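Local coordinates for Di-haem cytochrome c peroxidase family protein (Burkholderia thailandensis E264, PDB 6NX0) that carries two covalently bound c-type hemes, reaches an unusually stable bis-iron(IV) state and probably acts as a peroxidase that passes electrons between its hemes, at residues Leu104-Phe110 and Ala255-Leu260; Leu163-Tyr168 and Ser262-Phe268. All coordinates share one frame; numbering follows the deposited sequence. Where two conformers were deposited one is given.

Contact 1. Residues Leu104-Phe110 and Ala255-Leu260. With HEC (heme c), chain B.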
# COMPACT_ATOMS: atom_id res chain seq x y z
N LEU A 104 -19.59 7.57 -10.94
CA LEU A 104 -19.70 8.60 -9.91
C LEU A 104 -18.46 8.62 -9.01
O LEU A 104 -17.95 9.68 -8.65
CB LEU A 104 -20.96 8.37 -9.09
CG LEU A 104 -21.42 9.44 -8.14
CD1 LEU A 104 -21.52 10.79 -8.83
CD2 LEU A 104 -22.79 8.98 -7.63
N GLY A 105 -17.96 7.44 -8.66
CA GLY A 105 -16.73 7.37 -7.90
C GLY A 105 -15.56 7.99 -8.63
O GLY A 105 -14.74 8.69 -8.03
N LYS A 106 -15.46 7.74 -9.94
CA LYS A 106 -14.39 8.33 -10.74
C LYS A 106 -14.53 9.84 -10.79
O LYS A 106 -13.53 10.58 -10.72
CB LYS A 106 -14.38 7.72 -12.14
CG LYS A 106 -13.15 8.08 -12.95
CD LYS A 106 -13.14 7.40 -14.33
CE LYS A 106 -11.85 7.70 -15.09
NZ LYS A 106 -11.90 7.12 -16.47
N ARG A 107 -15.76 10.33 -10.89
CA ARG A 107 -16.00 11.77 -10.84
C ARG A 107 -15.47 12.37 -9.54
O ARG A 107 -14.80 13.41 -9.57
CB ARG A 107 -17.51 12.03 -10.99
CG ARG A 107 -17.87 13.46 -10.98
CD ARG A 107 -19.36 13.66 -11.21
NE ARG A 107 -19.62 15.08 -11.12
CZ ARG A 107 -20.68 15.70 -11.63
NH1 ARG A 107 -21.63 15.00 -12.24
NH2 ARG A 107 -20.77 17.01 -11.50
N VAL A 108 -15.75 11.73 -8.41
CA VAL A 108 -15.22 12.17 -7.12
C VAL A 108 -13.70 12.15 -7.14
O VAL A 108 -13.03 13.08 -6.68
CB VAL A 108 -15.78 11.28 -5.99
CG1 VAL A 108 -15.12 11.59 -4.67
CG2 VAL A 108 -17.31 11.43 -5.89
N PHE A 109 -13.13 11.06 -7.66
CA PHE A 109 -11.68 10.87 -7.63
C PHE A 109 -10.93 12.00 -8.32
O PHE A 109 -9.82 12.35 -7.90
CB PHE A 109 -11.34 9.55 -8.29
CG PHE A 109 -9.94 9.05 -8.02
CD1 PHE A 109 -8.89 9.41 -8.84
CD2 PHE A 109 -9.70 8.24 -6.94
CE1 PHE A 109 -7.61 8.93 -8.59
CE2 PHE A 109 -8.42 7.75 -6.68
CZ PHE A 109 -7.39 8.10 -7.50
N PHE A 110 -11.50 12.57 -9.37
CA PHE A 110 -10.82 13.59 -10.15
C PHE A 110 -11.31 15.01 -9.87
O PHE A 110 -10.87 15.94 -10.55
CB PHE A 110 -10.95 13.25 -11.65
CG PHE A 110 -10.08 12.10 -12.05
CD1 PHE A 110 -8.74 12.31 -12.34
CD2 PHE A 110 -10.57 10.81 -12.07
CE1 PHE A 110 -7.91 11.24 -12.69
CE2 PHE A 110 -9.75 9.74 -12.40
CZ PHE A 110 -8.42 9.96 -12.71
N ALA A 255 -19.54 5.38 -3.51
CA ALA A 255 -19.20 5.64 -4.90
C ALA A 255 -17.74 5.30 -5.15
O ALA A 255 -17.41 4.67 -6.16
CB ALA A 255 -19.48 7.11 -5.24
N MET A 256 -16.88 5.69 -4.23
CA MET A 256 -15.45 5.43 -4.42
C MET A 256 -15.15 3.94 -4.41
O MET A 256 -14.32 3.47 -5.19
CB MET A 256 -14.66 6.14 -3.32
CG MET A 256 -13.15 6.14 -3.56
SD MET A 256 -12.65 6.82 -5.15
CE MET A 256 -13.12 8.51 -4.87
N GLN A 257 -15.77 3.20 -3.50
CA GLN A 257 -15.61 1.75 -3.46
C GLN A 257 -15.96 1.13 -4.82
O GLN A 257 -15.22 0.29 -5.33
CB GLN A 257 -16.49 1.19 -2.34
CG GLN A 257 -16.15 -0.20 -1.88
CD GLN A 257 -16.81 -0.48 -0.53
OE1 GLN A 257 -16.22 -0.24 0.55
NE2 GLN A 257 -18.06 -0.92 -0.59
N ALA A 258 -17.05 1.58 -5.44
CA ALA A 258 -17.41 1.04 -6.74
C ALA A 258 -16.34 1.34 -7.78
O ALA A 258 -16.02 0.48 -8.61
CB ALA A 258 -18.76 1.60 -7.19
N TYR A 259 -15.80 2.56 -7.79
CA TYR A 259 -14.77 2.88 -8.77
C TYR A 259 -13.53 2.05 -8.54
O TYR A 259 -12.99 1.44 -9.47
CB TYR A 259 -14.44 4.38 -8.74
CG TYR A 259 -13.24 4.77 -9.60
CD1 TYR A 259 -13.14 4.38 -10.92
CD2 TYR A 259 -12.24 5.58 -9.08
CE1 TYR A 259 -12.06 4.78 -11.70
CE2 TYR A 259 -11.17 5.97 -9.84
CZ TYR A 259 -11.08 5.57 -11.15
OH TYR A 259 -10.02 5.98 -11.94
N LEU A 260 -13.06 1.99 -7.29
CA LEU A 260 -11.82 1.29 -7.04
C LEU A 260 -11.96 -0.22 -7.16
O LEU A 260 -10.94 -0.90 -7.28
CB LEU A 260 -11.28 1.67 -5.66
CG LEU A 260 -10.92 3.16 -5.51
CD1 LEU A 260 -10.37 3.48 -4.13
CD2 LEU A 260 -9.93 3.60 -6.59
FE HEC B . -4.77 8.28 -0.92
CHA HEC B . -3.56 5.53 0.82
CHB HEC B . -7.54 6.51 -1.77
CHC HEC B . -6.39 11.19 -1.77
CHD HEC B . -2.05 10.15 0.08
NA HEC B . -5.37 6.37 -0.62
C1A HEC B . -4.75 5.40 0.15
C2A HEC B . -5.53 4.19 0.08
C3A HEC B . -6.57 4.44 -0.73
C4A HEC B . -6.54 5.83 -1.10
CMA HEC B . -7.73 3.50 -1.04
CAA HEC B . -5.19 2.88 0.82
CBA HEC B . -4.43 1.94 -0.10
CGA HEC B . -3.93 0.70 0.59
O1A HEC B . -3.45 -0.19 -0.16
O2A HEC B . -3.89 0.68 1.86
NB HEC B . -6.61 8.78 -1.61
C1B HEC B . -7.63 7.88 -1.87
C2B HEC B . -8.77 8.62 -2.34
C3B HEC B . -8.50 9.92 -2.24
C4B HEC B . -7.12 10.04 -1.82
CMB HEC B . -10.08 7.97 -2.78
CAB HEC B . -9.38 11.12 -2.64
CBB HEC B . -10.59 11.21 -1.68
NC HEC B . -4.30 10.26 -0.88
C1C HEC B . -5.11 11.30 -1.33
C2C HEC B . -4.28 12.47 -1.42
C3C HEC B . -3.06 12.21 -0.94
C4C HEC B . -3.06 10.81 -0.56
CMC HEC B . -4.72 13.79 -2.08
CAC HEC B . -1.78 13.03 -1.16
CBC HEC B . -1.80 14.34 -0.35
ND HEC B . -3.11 7.89 0.18
C1D HEC B . -2.09 8.82 0.45
C2D HEC B . -1.13 8.20 1.33
C3D HEC B . -1.62 6.83 1.60
C4D HEC B . -2.85 6.69 0.86
CMD HEC B . 0.07 8.88 1.95
CAD HEC B . -0.98 5.78 2.53
CBD HEC B . -1.23 6.24 3.95
CGD HEC B . -1.01 5.15 4.98
O1D HEC B . -0.63 4.02 4.59
O2D HEC B . -1.14 5.50 6.19
O HOH W 1 -5.50 8.64 1.12
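M256 reaches from helix 255-260 to V108 and F109 of helix 104-109, and every atom of its side chain beyond CB meets a partner. CB leaves the helix to one side; CG, anti to the backbone N (chi1 -170°), lies 3.7 Å from the heme methyl CMB. Bends at chi2 and chi3 then turn the chain back toward the other helix. SD comes to the edge of the F109 ring, 3.7 Å from F109 CD2, a Met-aromatic contact made in the ring plane, while the terminal CE lodges against V108 CG1 (3.7 Å) and near G105 O. G105 lets the helices, crossing at -101°, approach to 7.3 Å between axes: its CA lies 3.3 Å from A255 O in a CA-H...O contact. The Y259 ring is bordered by K106 and F109. K106 lays CB and CG over one face, CB 3.8 Å from the ring centroid, and F109 receives the edge of Y259 in an offset edge-to-face pair, planes 67° apart. F109 also touches C122, covalently bound to the heme, and H126, an axial ligand of its iron. Apart from the CA-H...O contact, the junction is held by dispersion and weakly polar sulfur and ring contacts, chemistry that suits an apolar wall beside a heme.

Contact 2. Residues Leu163-Tyr168 and Ser262-Phe268; sequences LLYVRY and SDEMAPF. With HEC (heme c), chain B.
R167 and D263 form the charged end of this contact. R167 starts with CG in the crowded position between its backbone N and carbonyl carbon (chi1 72°), then runs extended to NE, carrying the guanidinium over the A266 methyl group. NE is 3.6 Å from A266 CB, which lies over one face of the group. At the edge NH1 donates a nearly straight hydrogen bond of 2.8 Å to D263 OD1, part of a salt bridge, in the guanidinium plane and onto the anti lone pair, although the carboxylate plane is turned 83° away. NH1 also hydrogen-bonds to Q261 O, and NH2 donates to Y168 OH, so several bonds fix the rotation of the flat group.

Y165, in the type II turn of residues 163-166, has CG anti to its carbonyl carbon (chi1 -51°), which sends the ring along the other segment. There CE1 points at the centre of the F268 face, 3.6 Å from F268 CE1, in an edge-to-face pair. Its OH accepts a hydrogen bond from F268 N at 2.8 Å and is also hydrogen-bonded to D459, while R373 makes a cation-pi contact with the ring. Y168 OH lies in the plane of the F268 ring, at its edge near CE2. Y165 N donates to M265 O at 2.9 Å; water 2 joins that same oxygen to R167 N. At the heme end L163 sets CD2 3.5 Å from C3A of the porphyrin. The arrangement is a loop-to-loop junction, a beta turn bonded to the segment after helix 245-260, at the border of a c-type heme pocket.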
# COMPACT_ATOMS: atom_id res chain seq x y z
N LEU A 163 -3.00 2.52 -6.28
CA LEU A 163 -4.33 1.98 -6.00
C LEU A 163 -4.79 0.90 -6.97
O LEU A 163 -5.85 0.32 -6.74
CB LEU A 163 -5.38 3.09 -5.98
CG LEU A 163 -5.09 4.25 -5.03
CD1 LEU A 163 -6.25 5.25 -5.01
CD2 LEU A 163 -4.81 3.76 -3.64
N LEU A 164 -4.03 0.59 -8.01
CA LEU A 164 -4.40 -0.60 -8.77
C LEU A 164 -4.30 -1.81 -7.85
O LEU A 164 -3.43 -1.88 -6.98
CB LEU A 164 -3.51 -0.77 -10.00
CG LEU A 164 -3.63 0.33 -11.08
CD1 LEU A 164 -2.70 -0.02 -12.21
CD2 LEU A 164 -5.05 0.50 -11.59
N TYR A 165 -5.23 -2.75 -8.04
CA TYR A 165 -5.32 -4.00 -7.28
C TYR A 165 -5.78 -3.79 -5.83
O TYR A 165 -5.81 -4.75 -5.04
CB TYR A 165 -4.00 -4.80 -7.33
CG TYR A 165 -3.55 -4.94 -8.76
CD1 TYR A 165 -4.17 -5.82 -9.62
CD2 TYR A 165 -2.56 -4.12 -9.26
CE1 TYR A 165 -3.80 -5.91 -10.95
CE2 TYR A 165 -2.17 -4.20 -10.60
CZ TYR A 165 -2.80 -5.09 -11.43
OH TYR A 165 -2.46 -5.20 -12.77
N VAL A 166 -6.13 -2.56 -5.44
CA VAL A 166 -6.54 -2.31 -4.07
C VAL A 166 -7.83 -3.04 -3.72
O VAL A 166 -8.10 -3.27 -2.54
CB VAL A 166 -6.66 -0.78 -3.82
CG1 VAL A 166 -7.93 -0.20 -4.46
CG2 VAL A 166 -6.60 -0.44 -2.31
N ARG A 167 -8.64 -3.41 -4.72
CA ARG A 167 -9.88 -4.12 -4.45
C ARG A 167 -9.65 -5.48 -3.81
O ARG A 167 -10.59 -6.07 -3.25
CB ARG A 167 -10.69 -4.26 -5.74
CG ARG A 167 -10.13 -5.25 -6.76
CD ARG A 167 -11.03 -5.28 -8.00
NE ARG A 167 -10.66 -6.33 -8.93
CZ ARG A 167 -11.32 -6.61 -10.05
NH1 ARG A 167 -12.38 -5.89 -10.36
NH2 ARG A 167 -10.92 -7.60 -10.86
N TYR A 168 -8.43 -6.00 -3.85
CA TYR A 168 -8.13 -7.28 -3.24
C TYR A 168 -7.65 -7.18 -1.79
O TYR A 168 -7.40 -8.21 -1.18
CB TYR A 168 -7.07 -8.02 -4.07
CG TYR A 168 -7.55 -8.36 -5.46
CD1 TYR A 168 -8.38 -9.45 -5.68
CD2 TYR A 168 -7.19 -7.58 -6.55
CE1 TYR A 168 -8.85 -9.73 -6.95
CE2 TYR A 168 -7.65 -7.87 -7.81
CZ TYR A 168 -8.47 -8.95 -8.00
OH TYR A 168 -8.97 -9.26 -9.24
N SER A 262 -13.75 -1.53 -9.72
CA SER A 262 -14.06 -1.81 -11.11
C SER A 262 -12.88 -2.51 -11.78
O SER A 262 -11.73 -2.41 -11.36
CB SER A 262 -14.44 -0.53 -11.85
OG SER A 262 -13.35 0.36 -12.00
N ASP A 263 -13.19 -3.24 -12.86
CA ASP A 263 -12.17 -4.07 -13.47
C ASP A 263 -11.01 -3.25 -14.03
O ASP A 263 -9.88 -3.74 -14.07
CB ASP A 263 -12.80 -4.91 -14.59
CG ASP A 263 -13.65 -6.07 -14.07
OD1 ASP A 263 -13.62 -6.39 -12.86
OD2 ASP A 263 -14.35 -6.68 -14.90
N GLU A 264 -11.26 -2.01 -14.46
CA GLU A 264 -10.15 -1.25 -15.01
C GLU A 264 -9.13 -0.91 -13.95
O GLU A 264 -8.00 -0.53 -14.29
CB GLU A 264 -10.65 0.02 -15.71
CG GLU A 264 -11.18 1.11 -14.82
CD GLU A 264 -11.31 2.44 -15.59
OE1 GLU A 264 -10.69 2.57 -16.67
OE2 GLU A 264 -12.01 3.35 -15.11
N MET A 265 -9.47 -1.06 -12.68
CA MET A 265 -8.53 -0.81 -11.59
C MET A 265 -7.78 -2.07 -11.17
O MET A 265 -7.10 -2.05 -10.13
CB MET A 265 -9.29 -0.18 -10.41
CG MET A 265 -9.90 1.19 -10.76
SD MET A 265 -8.69 2.38 -11.40
CE MET A 265 -8.01 2.96 -9.87
N ALA A 266 -7.85 -3.14 -11.98
CA ALA A 266 -7.07 -4.36 -11.78
C ALA A 266 -6.77 -4.96 -13.16
O ALA A 266 -7.33 -5.99 -13.55
CB ALA A 266 -7.82 -5.35 -10.89
N PRO A 267 -5.86 -4.33 -13.92
CA PRO A 267 -5.71 -4.70 -15.34
C PRO A 267 -5.01 -6.02 -15.61
O PRO A 267 -5.35 -6.69 -16.60
CB PRO A 267 -4.89 -3.53 -15.93
CG PRO A 267 -4.95 -2.42 -14.90
CD PRO A 267 -5.13 -3.10 -13.58
N PHE A 268 -4.02 -6.41 -14.80
CA PHE A 268 -3.24 -7.63 -15.04
C PHE A 268 -2.70 -7.67 -16.47
O PHE A 268 -2.93 -8.61 -17.23
CB PHE A 268 -4.09 -8.88 -14.74
CG PHE A 268 -4.49 -9.01 -13.29
CD1 PHE A 268 -3.56 -9.38 -12.32
CD2 PHE A 268 -5.80 -8.79 -12.90
CE1 PHE A 268 -3.93 -9.51 -10.99
CE2 PHE A 268 -6.17 -8.92 -11.57
CZ PHE A 268 -5.22 -9.29 -10.62
FE HEC B . -4.77 8.28 -0.92
CHA HEC B . -3.56 5.53 0.82
CHB HEC B . -7.54 6.51 -1.77
CHC HEC B . -6.39 11.19 -1.77
CHD HEC B . -2.05 10.15 0.08
NA HEC B . -5.37 6.37 -0.62
C1A HEC B . -4.75 5.40 0.15
C2A HEC B . -5.53 4.19 0.08
C3A HEC B . -6.57 4.44 -0.73
C4A HEC B . -6.54 5.83 -1.10
CMA HEC B . -7.73 3.50 -1.04
CAA HEC B . -5.19 2.88 0.82
CBA HEC B . -4.43 1.94 -0.10
CGA HEC B . -3.93 0.70 0.59
O1A HEC B . -3.45 -0.19 -0.16
O2A HEC B . -3.89 0.68 1.86
NB HEC B . -6.61 8.78 -1.61
C1B HEC B . -7.63 7.88 -1.87
C2B HEC B . -8.77 8.62 -2.34
C3B HEC B . -8.50 9.92 -2.24
C4B HEC B . -7.12 10.04 -1.82
CMB HEC B . -10.08 7.97 -2.78
CAB HEC B . -9.38 11.12 -2.64
CBB HEC B . -10.59 11.21 -1.68
NC HEC B . -4.30 10.26 -0.88
C1C HEC B . -5.11 11.30 -1.33
C2C HEC B . -4.28 12.47 -1.42
C3C HEC B . -3.06 12.21 -0.94
C4C HEC B . -3.06 10.81 -0.56
CMC HEC B . -4.72 13.79 -2.08
CAC HEC B . -1.78 13.03 -1.16
CBC HEC B . -1.80 14.34 -0.35
ND HEC B . -3.11 7.89 0.18
C1D HEC B . -2.09 8.82 0.45
C2D HEC B . -1.13 8.20 1.33
C3D HEC B . -1.62 6.83 1.60
C4D HEC B . -2.85 6.69 0.86
CMD HEC B . 0.07 8.88 1.95
CAD HEC B . -0.98 5.78 2.53
CBD HEC B . -1.23 6.24 3.95
CGD HEC B . -1.01 5.15 4.98
O1D HEC B . -0.63 4.02 4.59
O2D HEC B . -1.14 5.50 6.19
O HOH W 2 -8.62 -2.41 -7.51
O HOH W 3 -13.75 -9.11 -12.04
O HOH W 1 -5.50 8.64 1.12

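In the fold
Helix 245-260 supplies one side of contact 1, and the chain continues from it into the loop 262-268 of contact 2, so the two sites, with centres 13 Å apart, adjoin at the helix end. There M265 packs back on it, its CG 3.3 Å from Y259 O, and E264 OE2 lies 3.7 Å from Y259 CE1. Residues 104-110 and 163-168 meet through F109 and L163, both touching H126, the protein's axial ligand of the heme iron, whose other site holds a water. Both contacts border this heme, contact 1 at methyl CMB and contact 2 at the neighbouring pyrrole and, through V166 CG2, propionate oxygen O1A. The other heme lies farther off, about 11 Å from the L163 side chain.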